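VP4 CORE protein (Bluetongue virus, PDB 2JHP) caps the viral messenger RNA inside the core, carrying the successive capping reactions, including methyl transfers from S-adenosylmethionine, within one elongated chain. Local coordinates at residues R260-D265 against E291-M296. Residues are numbered along the deposited sequence; the frame is centred on the assembly and turned at random.
Sequences RLFIWD and EIAYEM. With SAH (S-adenosyl-L-homocysteine), chain C.
Phe262 and Trp264 share a chi1 near 180° (-177° and 180°), with CG anti to the backbone N; two residues apart on strand 260-264, both side chains leave the sheet face turned to helix 280-295. From the helix, Ile292 meets both rings through separate branches, crossing each at about a right angle. Ile292 CG2 comes obliquely to the far end of the phenyl ring, 3.7 Å from Phe262 CZ, and Ile292 CD1 reaches the six-membered part of the indole, 4.0 Å from Trp264 CZ3. Ala293 covers one side of the phenyl group, its CB 3.8 Å from Phe262 CD2 and its CA over the ring face. Strand and helix segments run nearly antiparallel, at 166°, with axes 9.9 Å apart, as expected for a helix laid on the parallel part of a Rossmann-like methyltransferase sheet; helix 280-295 leads from this strand into its parallel neighbour 302-308, a right-handed beta-alpha-beta crossover. Ile248 of helix 246-249 also touches Phe262 and Ile292, and Phe300 meets the Phe262 ring edge-to-face. Leu261 and Ile263 alternate to the other face, against helix 178-186. Just past the strand, Asp265 OD2 accepts a hydrogen bond from the amino N of S-adenosyl-L-homocysteine at 2.9 Å, while Asp265 OD1 forms a salt bridge with Arg337.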
loop_
_atom_site.group_PDB
_atom_site.type_symbol
_atom_site.label_atom_id
_atom_site.label_comp_id
_atom_site.label_asym_id
_atom_site.label_seq_id
_atom_site.Cartn_x
_atom_site.Cartn_y
_atom_site.Cartn_z
ATOM N N ARG A 260 -7.822 2.143 26.721
ATOM C CA ARG A 260 -7.486 0.928 27.449
ATOM C C ARG A 260 -8.146 -0.275 26.788
ATOM O O ARG A 260 -9.278 -0.182 26.308
ATOM C CB ARG A 260 -7.934 1.025 28.903
ATOM C CG ARG A 260 -7.298 2.142 29.701
ATOM C CD ARG A 260 -7.868 2.187 31.123
ATOM N NE ARG A 260 -7.634 3.465 31.787
ATOM C CZ ARG A 260 -8.555 4.414 31.936
ATOM N NH1 ARG A 260 -9.782 4.241 31.453
ATOM N NH2 ARG A 260 -8.241 5.550 32.552
ATOM N N LEU A 261 -7.427 -1.395 26.759
ATOM C CA LEU A 261 -7.970 -2.680 26.300
ATOM C C LEU A 261 -7.905 -3.727 27.407
ATOM O O LEU A 261 -6.887 -3.857 28.094
ATOM C CB LEU A 261 -7.221 -3.176 25.061
ATOM C CG LEU A 261 -7.156 -4.664 24.699
ATOM C CD1 LEU A 261 -8.499 -5.199 24.238
ATOM C CD2 LEU A 261 -6.121 -4.799 23.603
ATOM N N PHE A 262 -8.999 -4.470 27.554
ATOM C CA PHE A 262 -9.157 -5.481 28.585
ATOM C C PHE A 262 -9.000 -6.870 27.965
ATOM O O PHE A 262 -9.761 -7.246 27.070
ATOM C CB PHE A 262 -10.542 -5.310 29.221
ATOM C CG PHE A 262 -10.835 -6.257 30.363
ATOM C CD1 PHE A 262 -10.484 -5.921 31.666
ATOM C CD2 PHE A 262 -11.504 -7.456 30.138
ATOM C CE1 PHE A 262 -10.769 -6.782 32.728
ATOM C CE2 PHE A 262 -11.800 -8.323 31.196
ATOM C CZ PHE A 262 -11.429 -7.986 32.491
ATOM N N ILE A 263 -8.001 -7.618 28.435
ATOM C CA ILE A 263 -7.707 -8.969 27.934
ATOM C C ILE A 263 -7.870 -10.009 29.058
ATOM O O ILE A 263 -7.187 -9.926 30.084
ATOM C CB ILE A 263 -6.285 -9.066 27.326
ATOM C CG1 ILE A 263 -6.121 -8.073 26.172
ATOM C CG2 ILE A 263 -6.008 -10.492 26.843
ATOM C CD1 ILE A 263 -4.792 -8.174 25.428
ATOM N N TRP A 264 -8.776 -10.974 28.850
ATOM C CA TRP A 264 -9.134 -12.002 29.853
ATOM C C TRP A 264 -8.867 -13.404 29.320
ATOM O O TRP A 264 -9.499 -13.841 28.347
ATOM C CB TRP A 264 -10.608 -11.863 30.260
ATOM C CG TRP A 264 -11.130 -12.867 31.285
ATOM C CD1 TRP A 264 -11.563 -14.145 31.046
ATOM C CD2 TRP A 264 -11.322 -12.639 32.689
ATOM N NE1 TRP A 264 -12.000 -14.732 32.219
ATOM C CE2 TRP A 264 -11.867 -13.827 33.241
ATOM C CE3 TRP A 264 -11.085 -11.549 33.536
ATOM C CZ2 TRP A 264 -12.160 -13.952 34.599
ATOM C CZ3 TRP A 264 -11.383 -11.674 34.882
ATOM C CH2 TRP A 264 -11.910 -12.866 35.400
ATOM N N ASP A 265 -7.923 -14.092 29.971
ATOM C CA ASP A 265 -7.515 -15.452 29.599
ATOM C C ASP A 265 -7.506 -16.381 30.808
ATOM O O ASP A 265 -6.731 -17.344 30.872
ATOM C CB ASP A 265 -6.140 -15.445 28.901
ATOM C CG ASP A 265 -5.890 -16.708 28.076
ATOM O OD1 ASP A 265 -6.857 -17.267 27.508
ATOM O OD2 ASP A 265 -4.726 -17.146 27.993
ATOM N N GLU A 291 -18.524 -9.940 32.327
ATOM C CA GLU A 291 -19.227 -9.116 33.304
ATOM C C GLU A 291 -18.337 -8.009 33.870
ATOM O O GLU A 291 -18.739 -6.855 33.919
ATOM C CB GLU A 291 -19.756 -9.999 34.428
ATOM C CG GLU A 291 -20.929 -10.880 34.016
ATOM C CD GLU A 291 -21.335 -11.886 35.086
ATOM O OE1 GLU A 291 -20.793 -11.830 36.223
ATOM O OE2 GLU A 291 -22.207 -12.742 34.789
ATOM N N ILE A 292 -17.121 -8.366 34.279
ATOM C CA ILE A 292 -16.130 -7.382 34.723
ATOM C C ILE A 292 -15.882 -6.326 33.647
ATOM O O ILE A 292 -15.830 -5.128 33.939
ATOM C CB ILE A 292 -14.818 -8.068 35.179
ATOM C CG1 ILE A 292 -15.043 -8.715 36.558
ATOM C CG2 ILE A 292 -13.666 -7.064 35.228
ATOM C CD1 ILE A 292 -13.900 -9.565 37.088
ATOM N N ALA A 293 -15.764 -6.782 32.400
ATOM C CA ALA A 293 -15.545 -5.889 31.265
ATOM C C ALA A 293 -16.743 -4.958 31.050
ATOM O O ALA A 293 -16.566 -3.750 30.879
ATOM C CB ALA A 293 -15.221 -6.692 29.984
ATOM N N TYR A 294 -17.951 -5.526 31.064
ATOM C CA TYR A 294 -19.181 -4.752 30.888
ATOM C C TYR A 294 -19.315 -3.665 31.968
ATOM O O TYR A 294 -19.651 -2.527 31.651
ATOM C CB TYR A 294 -20.412 -5.674 30.868
ATOM C CG TYR A 294 -21.679 -5.028 30.334
ATOM C CD1 TYR A 294 -21.918 -4.942 28.957
ATOM C CD2 TYR A 294 -22.638 -4.513 31.198
ATOM C CE1 TYR A 294 -23.068 -4.352 28.452
ATOM C CE2 TYR A 294 -23.809 -3.915 30.704
ATOM C CZ TYR A 294 -24.010 -3.842 29.324
ATOM O OH TYR A 294 -25.152 -3.259 28.817
ATOM N N GLU A 295 -19.029 -4.015 33.227
ATOM C CA GLU A 295 -19.073 -3.065 34.344
ATOM C C GLU A 295 -18.123 -1.917 34.077
ATOM O O GLU A 295 -18.398 -0.768 34.424
ATOM C CB GLU A 295 -18.650 -3.726 35.658
ATOM C CG GLU A 295 -19.531 -4.854 36.157
ATOM C CD GLU A 295 -18.922 -5.559 37.358
ATOM O OE1 GLU A 295 -18.332 -6.650 37.180
ATOM O OE2 GLU A 295 -19.019 -5.014 38.481
ATOM N N MET A 296 -17.003 -2.256 33.452
ATOM C CA MET A 296 -15.932 -1.320 33.194
ATOM C C MET A 296 -15.984 -0.694 31.797
ATOM O O MET A 296 -15.034 -0.034 31.368
ATOM C CB MET A 296 -14.598 -2.007 33.425
ATOM C CG MET A 296 -14.181 -2.033 34.867
ATOM S SD MET A 296 -12.627 -2.904 35.020
ATOM C CE MET A 296 -11.849 -1.849 36.212
HETATM N N SAH C . -2.223 -16.267 29.121
HETATM C CA SAH C . -1.421 -17.479 29.483
HETATM C CB SAH C . -2.260 -18.760 29.464
HETATM C CG SAH C . -3.405 -18.760 30.472
HETATM S SD SAH C . -3.106 -19.943 31.802
HETATM C C SAH C . -0.208 -17.609 28.567
HETATM O O SAH C . -0.206 -17.113 27.439
HETATM O OXT SAH C . 0.801 -18.204 28.945
HETATM C "C5'" SAH C . -4.487 -19.364 32.808
HETATM C "C4'" SAH C . -3.948 -18.630 34.022
HETATM O "O4'" SAH C . -4.975 -17.931 34.676
HETATM C "C3'" SAH C . -3.345 -19.554 35.066
HETATM O "O3'" SAH C . -1.950 -19.412 35.000
HETATM C "C2'" SAH C . -3.896 -19.068 36.398
HETATM O "O2'" SAH C . -2.861 -18.775 37.304
HETATM C "C1'" SAH C . -4.591 -17.778 36.024
HETATM N N9 SAH C . -5.781 -17.416 36.810
HETATM C C8 SAH C . -6.768 -18.229 37.302
HETATM N N7 SAH C . -7.680 -17.450 37.930
HETATM C C5 SAH C . -7.296 -16.159 37.832
HETATM C C6 SAH C . -7.851 -14.966 38.285
HETATM N N6 SAH C . -8.993 -14.973 38.965
HETATM N N1 SAH C . -7.204 -13.770 38.026
HETATM C C2 SAH C . -6.020 -13.759 37.323
HETATM N N3 SAH C . -5.479 -14.949 36.873
HETATM C C4 SAH C . -6.105 -16.126 37.126
#